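Local coordinates for protein predicted component of a thermophile-specific DNA repair system, contains a RAMP domain (Methanopyrus kandleri, PDB 4N0L) that binds CRISPR RNA as the Csm3 subunit of the type III-A antiviral system, has a zinc site and is probably an RNA-cleaving endonuclease, at residues E13-T18 with E269-A274; T18-G23 with R263-V268. All coordinates share one frame; numbering follows the deposited sequence.

In the fold
From the N terminus the chain first runs up strand 7-16, whose end gives the first half of contact 1, and passes through T18, common to both contacts, into the short segment 18-23 of contact 2. About 240 residues follow before the chain returns. Segment 263-268 then closes contact 2, and segment 269-274, directly after it on strand 268-278, closes contact 1, so contact 2 is the inner of two nested closures. Contact 1 pairs neighbouring strands of the five-stranded antiparallel sheet of this RRM-like fold. Contact 2 joins the chain leaving one strand to the chain entering the other, through side chains that accept from backbone N-H groups. R17 N to R267 O, 2.8 Å, a probable hydrogen bond, joins the two.

Contact 1 (E13-T18 with E269-A274)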
# COMPACT_ATOMS: atom_id res chain seq x y z
N GLU A 13 9.29 4.54 -10.08
CA GLU A 13 8.49 3.88 -11.10
C GLU A 13 8.38 2.38 -10.88
O GLU A 13 9.16 1.78 -10.14
CB GLU A 13 9.06 4.16 -12.50
CG GLU A 13 10.43 3.54 -12.75
CD GLU A 13 10.97 3.83 -14.15
OE1 GLU A 13 11.98 3.22 -14.53
OE2 GLU A 13 10.39 4.69 -14.85
N ILE A 14 7.38 1.79 -11.53
CA ILE A 14 7.20 0.35 -11.51
C ILE A 14 7.75 -0.26 -12.79
O ILE A 14 7.33 0.12 -13.89
CB ILE A 14 5.72 -0.04 -11.36
CG1 ILE A 14 5.10 0.61 -10.12
CG2 ILE A 14 5.56 -1.56 -11.34
CD1 ILE A 14 3.59 0.52 -10.08
N ARG A 15 8.69 -1.19 -12.67
CA ARG A 15 9.16 -1.93 -13.83
C ARG A 15 8.59 -3.34 -13.83
O ARG A 15 8.64 -4.03 -12.81
CB ARG A 15 10.69 -2.00 -13.87
CG ARG A 15 11.21 -2.76 -15.09
CD ARG A 15 12.71 -2.91 -15.09
NE ARG A 15 13.16 -3.72 -16.22
CZ ARG A 15 13.29 -5.04 -16.18
NH1 ARG A 15 13.01 -5.71 -15.07
NH2 ARG A 15 13.69 -5.70 -17.26
N LEU A 16 8.02 -3.76 -14.96
CA LEU A 16 7.55 -5.13 -15.10
C LEU A 16 8.70 -6.07 -15.44
O LEU A 16 9.42 -5.85 -16.41
CB LEU A 16 6.47 -5.22 -16.18
CG LEU A 16 5.12 -4.58 -15.85
CD1 LEU A 16 4.46 -4.08 -17.11
CD2 LEU A 16 4.22 -5.56 -15.11
N ARG A 17 8.87 -7.12 -14.64
CA ARG A 17 9.87 -8.15 -14.93
C ARG A 17 9.30 -9.14 -15.94
O ARG A 17 10.05 -9.83 -16.63
CB ARG A 17 10.31 -8.87 -13.66
CG ARG A 17 10.73 -7.95 -12.53
CD ARG A 17 11.70 -8.64 -11.57
NE ARG A 17 11.06 -9.67 -10.76
CZ ARG A 17 11.01 -10.96 -11.08
NH1 ARG A 17 11.58 -11.39 -12.20
NH2 ARG A 17 10.40 -11.83 -10.29
N THR A 18 7.98 -9.22 -16.01
CA THR A 18 7.31 -10.04 -17.01
C THR A 18 6.28 -9.22 -17.76
O THR A 18 5.74 -8.25 -17.22
CB THR A 18 6.61 -11.27 -16.37
OG1 THR A 18 5.63 -10.83 -15.42
CG2 THR A 18 7.62 -12.18 -15.68
N GLU A 269 8.93 -4.55 -10.20
CA GLU A 269 9.92 -3.94 -9.33
C GLU A 269 9.46 -2.54 -8.97
O GLU A 269 9.05 -1.78 -9.85
CB GLU A 269 11.29 -3.86 -10.02
CG GLU A 269 11.89 -5.18 -10.44
CD GLU A 269 13.06 -4.99 -11.39
OE1 GLU A 269 13.46 -3.83 -11.62
OE2 GLU A 269 13.58 -6.00 -11.91
N PHE A 270 9.51 -2.19 -7.70
CA PHE A 270 9.26 -0.81 -7.30
C PHE A 270 10.58 -0.07 -7.15
O PHE A 270 11.27 -0.19 -6.13
CB PHE A 270 8.46 -0.75 -6.00
CG PHE A 270 7.08 -1.33 -6.12
CD1 PHE A 270 6.83 -2.64 -5.75
CD2 PHE A 270 6.03 -0.56 -6.61
CE1 PHE A 270 5.56 -3.18 -5.86
CE2 PHE A 270 4.76 -1.09 -6.72
CZ PHE A 270 4.52 -2.40 -6.35
N ARG A 271 10.93 0.72 -8.16
CA ARG A 271 12.18 1.46 -8.14
C ARG A 271 11.92 2.84 -7.55
O ARG A 271 11.40 3.73 -8.22
CB ARG A 271 12.77 1.57 -9.55
CG ARG A 271 13.22 0.24 -10.12
CD ARG A 271 13.68 0.35 -11.57
NE ARG A 271 14.21 -0.92 -12.06
CZ ARG A 271 15.20 -1.03 -12.94
NH1 ARG A 271 15.78 0.05 -13.44
NH2 ARG A 271 15.61 -2.23 -13.32
N ILE A 272 12.26 2.99 -6.28
CA ILE A 272 11.91 4.19 -5.53
C ILE A 272 13.13 5.10 -5.39
O ILE A 272 14.09 4.77 -4.69
CB ILE A 272 11.36 3.83 -4.14
CG1 ILE A 272 10.13 2.93 -4.29
CG2 ILE A 272 11.02 5.09 -3.37
CD1 ILE A 272 9.67 2.29 -3.00
N ALA A 273 13.08 6.24 -6.06
CA ALA A 273 14.23 7.13 -6.15
C ALA A 273 14.36 8.05 -4.95
O ALA A 273 15.47 8.43 -4.56
CB ALA A 273 14.15 7.95 -7.43
N ALA A 274 13.23 8.41 -4.34
CA ALA A 274 13.26 9.36 -3.24
C ALA A 274 12.03 9.31 -2.34
O ALA A 274 10.93 8.95 -2.78
CB ALA A 274 13.43 10.77 -3.78
O HOH W 1 14.23 -7.58 -14.08
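Strands 13-16 and 269-274 run antiparallel, their short axes 4.8 Å apart at an angle of 149°, with E13-R271 and R15-E269 as hydrogen-bonded pairs and I14-F270 as the non-hydrogen-bonded pair between them. Each hydrogen-bonded pair makes two backbone bonds; the shorter of those at R15-E269 is E269 N to R15 O, 2.7 Å. Between the pairs I14 CA lies 3.3 Å from E269 O, a CA-H...O contact.

On the face carrying E13, R15, E269 and R271, the carboxylate of E269 is shared by two arginines. R271 reaches OE1 side-on with NE and NH2, the oxygen lying in its guanidinium plane; the NE to E269 OE1 bond is 3.0 Å. The other oxygen makes a salt bridge to R15, with R15 NH1 to E269 OE2 at 3.2 Å and the two planes turned 34° apart. R15 CG is anti to the backbone N (chi1 -179°) and the chain runs extended beside R271, laying CD over one face of that guanidinium, 3.5 Å from R271 NH2. The shared carboxylate probably offsets the repulsion between these like charges. R17 crosses E269 at about a right angle, its aliphatic CD 3.3 Å from E269 OE2. R271 NH1 has a further salt bridge to E304, while the E13 carboxylate turns to R223 and T306.

The opposite face is apolar: I14 CG1 meets the F270 ring at CE2, 3.8 Å away, the two side chains lying side by side. Strand 223-231 flanks strand 7-16 on its other edge and brings L226 against both I14 and F270, and helix 238-255 packs L249 and V252 on the F270 ring, in the layering of helices on an antiparallel sheet expected of an RRM-like fold.

Contact 2 (T18-G23 with R263-V268); sequences TGTRIG and RGYGRV
Y265 reaches over to T20 and R21 with the outer end of its ring, CE2 coming within 3.9 Å of T20 CB. Its hydroxyl oxygen accepts a nearly straight hydrogen bond from the backbone: R21 N to Y265 OH is 2.9 Å, with 173° at the hydrogen, and the donor sits at the ring edge, near its plane. Y265 CG stands anti to the backbone N (chi1 -173°), and the far end of the ring comes closer to 18-23 than its root does. R21 crosses the tyrosine at about a right angle, its CG 3.4 Å from Y265 OH, before its chain bends off toward G23.

Two connections, each with a short two-residue strand (the one at 20-21 weakly bonded), meet here just beyond the central sheet of the RRM-like fold: segment 18-23 follows strand 7-16, and segment 263-268 leads into strand 268-278. A second bond lies nearer that sheet, where the T18 side chain accepts from the backbone, R267 N to T18 OG1 at 3.1 Å. The T18 and R267 side chains lie side by side, T18 CG2 3.7 Å from R267 CG. G266, with positive phi (83°), turns the chain between Y265 and R267, and its CA meets T20 CG2 at 3.7 Å. Further out, T20 packs on V218 of strand 217-218, whereas N36 touches Y265 and bonds to the carbonyl oxygens of R21 and G23.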
# COMPACT_ATOMS: atom_id res chain seq x y z
N THR A 18 7.98 -9.22 -16.01
CA THR A 18 7.31 -10.04 -17.01
C THR A 18 6.28 -9.22 -17.76
O THR A 18 5.74 -8.25 -17.22
CB THR A 18 6.61 -11.27 -16.37
OG1 THR A 18 5.63 -10.83 -15.42
CG2 THR A 18 7.62 -12.18 -15.68
N GLY A 19 5.99 -9.60 -18.99
CA GLY A 19 4.94 -8.95 -19.75
C GLY A 19 3.59 -9.45 -19.28
O GLY A 19 3.50 -10.50 -18.64
N THR A 20 2.53 -8.70 -19.59
CA THR A 20 1.18 -9.10 -19.19
C THR A 20 0.16 -8.86 -20.29
O THR A 20 0.38 -8.07 -21.21
CB THR A 20 0.69 -8.34 -17.93
OG1 THR A 20 0.53 -6.95 -18.24
CG2 THR A 20 1.65 -8.50 -16.76
N ARG A 21 -0.96 -9.57 -20.19
CA ARG A 21 -2.15 -9.25 -20.98
C ARG A 21 -2.75 -7.94 -20.49
O ARG A 21 -2.37 -7.43 -19.43
CB ARG A 21 -3.17 -10.39 -20.90
CG ARG A 21 -4.01 -10.37 -19.62
CD ARG A 21 -5.28 -11.23 -19.71
NE ARG A 21 -6.13 -10.89 -20.84
CZ ARG A 21 -6.20 -11.58 -21.97
NH1 ARG A 21 -5.46 -12.67 -22.14
NH2 ARG A 21 -7.01 -11.19 -22.95
N ILE A 22 -3.68 -7.38 -21.26
CA ILE A 22 -4.38 -6.17 -20.85
C ILE A 22 -5.82 -6.48 -20.49
O ILE A 22 -6.61 -6.89 -21.34
CB ILE A 22 -4.34 -5.10 -21.96
CG1 ILE A 22 -2.89 -4.71 -22.28
CG2 ILE A 22 -5.13 -3.87 -21.53
CD1 ILE A 22 -2.75 -3.76 -23.45
N GLY A 23 -6.17 -6.29 -19.22
CA GLY A 23 -7.52 -6.57 -18.76
C GLY A 23 -7.66 -8.05 -18.47
O GLY A 23 -6.66 -8.76 -18.34
N ARG A 263 -0.61 -19.30 -9.42
CA ARG A 263 0.54 -18.49 -9.04
C ARG A 263 0.29 -17.01 -9.26
O ARG A 263 -0.76 -16.61 -9.77
CB ARG A 263 1.79 -18.93 -9.83
CG ARG A 263 1.63 -18.82 -11.33
CD ARG A 263 2.62 -19.70 -12.11
NE ARG A 263 3.95 -19.11 -12.21
CZ ARG A 263 5.08 -19.76 -11.93
NH1 ARG A 263 5.04 -21.02 -11.53
NH2 ARG A 263 6.25 -19.14 -12.05
N GLY A 264 1.25 -16.19 -8.85
CA GLY A 264 1.17 -14.76 -9.04
C GLY A 264 1.18 -14.38 -10.50
O GLY A 264 1.57 -15.17 -11.36
N TYR A 265 0.76 -13.15 -10.79
CA TYR A 265 0.69 -12.67 -12.16
C TYR A 265 1.13 -11.21 -12.23
O TYR A 265 0.66 -10.38 -11.45
CB TYR A 265 -0.72 -12.83 -12.71
CG TYR A 265 -0.85 -12.51 -14.18
CD1 TYR A 265 -0.56 -13.47 -15.15
CD2 TYR A 265 -1.25 -11.25 -14.61
CE1 TYR A 265 -0.67 -13.18 -16.49
CE2 TYR A 265 -1.37 -10.95 -15.96
CZ TYR A 265 -1.08 -11.92 -16.89
OH TYR A 265 -1.19 -11.64 -18.23
N GLY A 266 2.04 -10.91 -13.15
CA GLY A 266 2.56 -9.56 -13.29
C GLY A 266 3.68 -9.27 -12.31
O GLY A 266 3.47 -8.62 -11.29
N ARG A 267 4.88 -9.75 -12.64
CA ARG A 267 6.03 -9.56 -11.77
C ARG A 267 6.54 -8.12 -11.91
O ARG A 267 6.69 -7.63 -13.03
CB ARG A 267 7.14 -10.56 -12.12
CG ARG A 267 6.70 -12.02 -12.14
CD ARG A 267 6.19 -12.51 -10.79
NE ARG A 267 5.54 -13.81 -10.89
CZ ARG A 267 5.06 -14.50 -9.85
NH1 ARG A 267 5.15 -14.00 -8.63
NH2 ARG A 267 4.48 -15.68 -10.05
N VAL A 268 6.79 -7.46 -10.79
CA VAL A 268 7.16 -6.04 -10.84
C VAL A 268 8.29 -5.67 -9.89
O VAL A 268 8.57 -6.36 -8.92
CB VAL A 268 5.95 -5.12 -10.50
CG1 VAL A 268 4.83 -5.28 -11.53
CG2 VAL A 268 5.45 -5.38 -9.08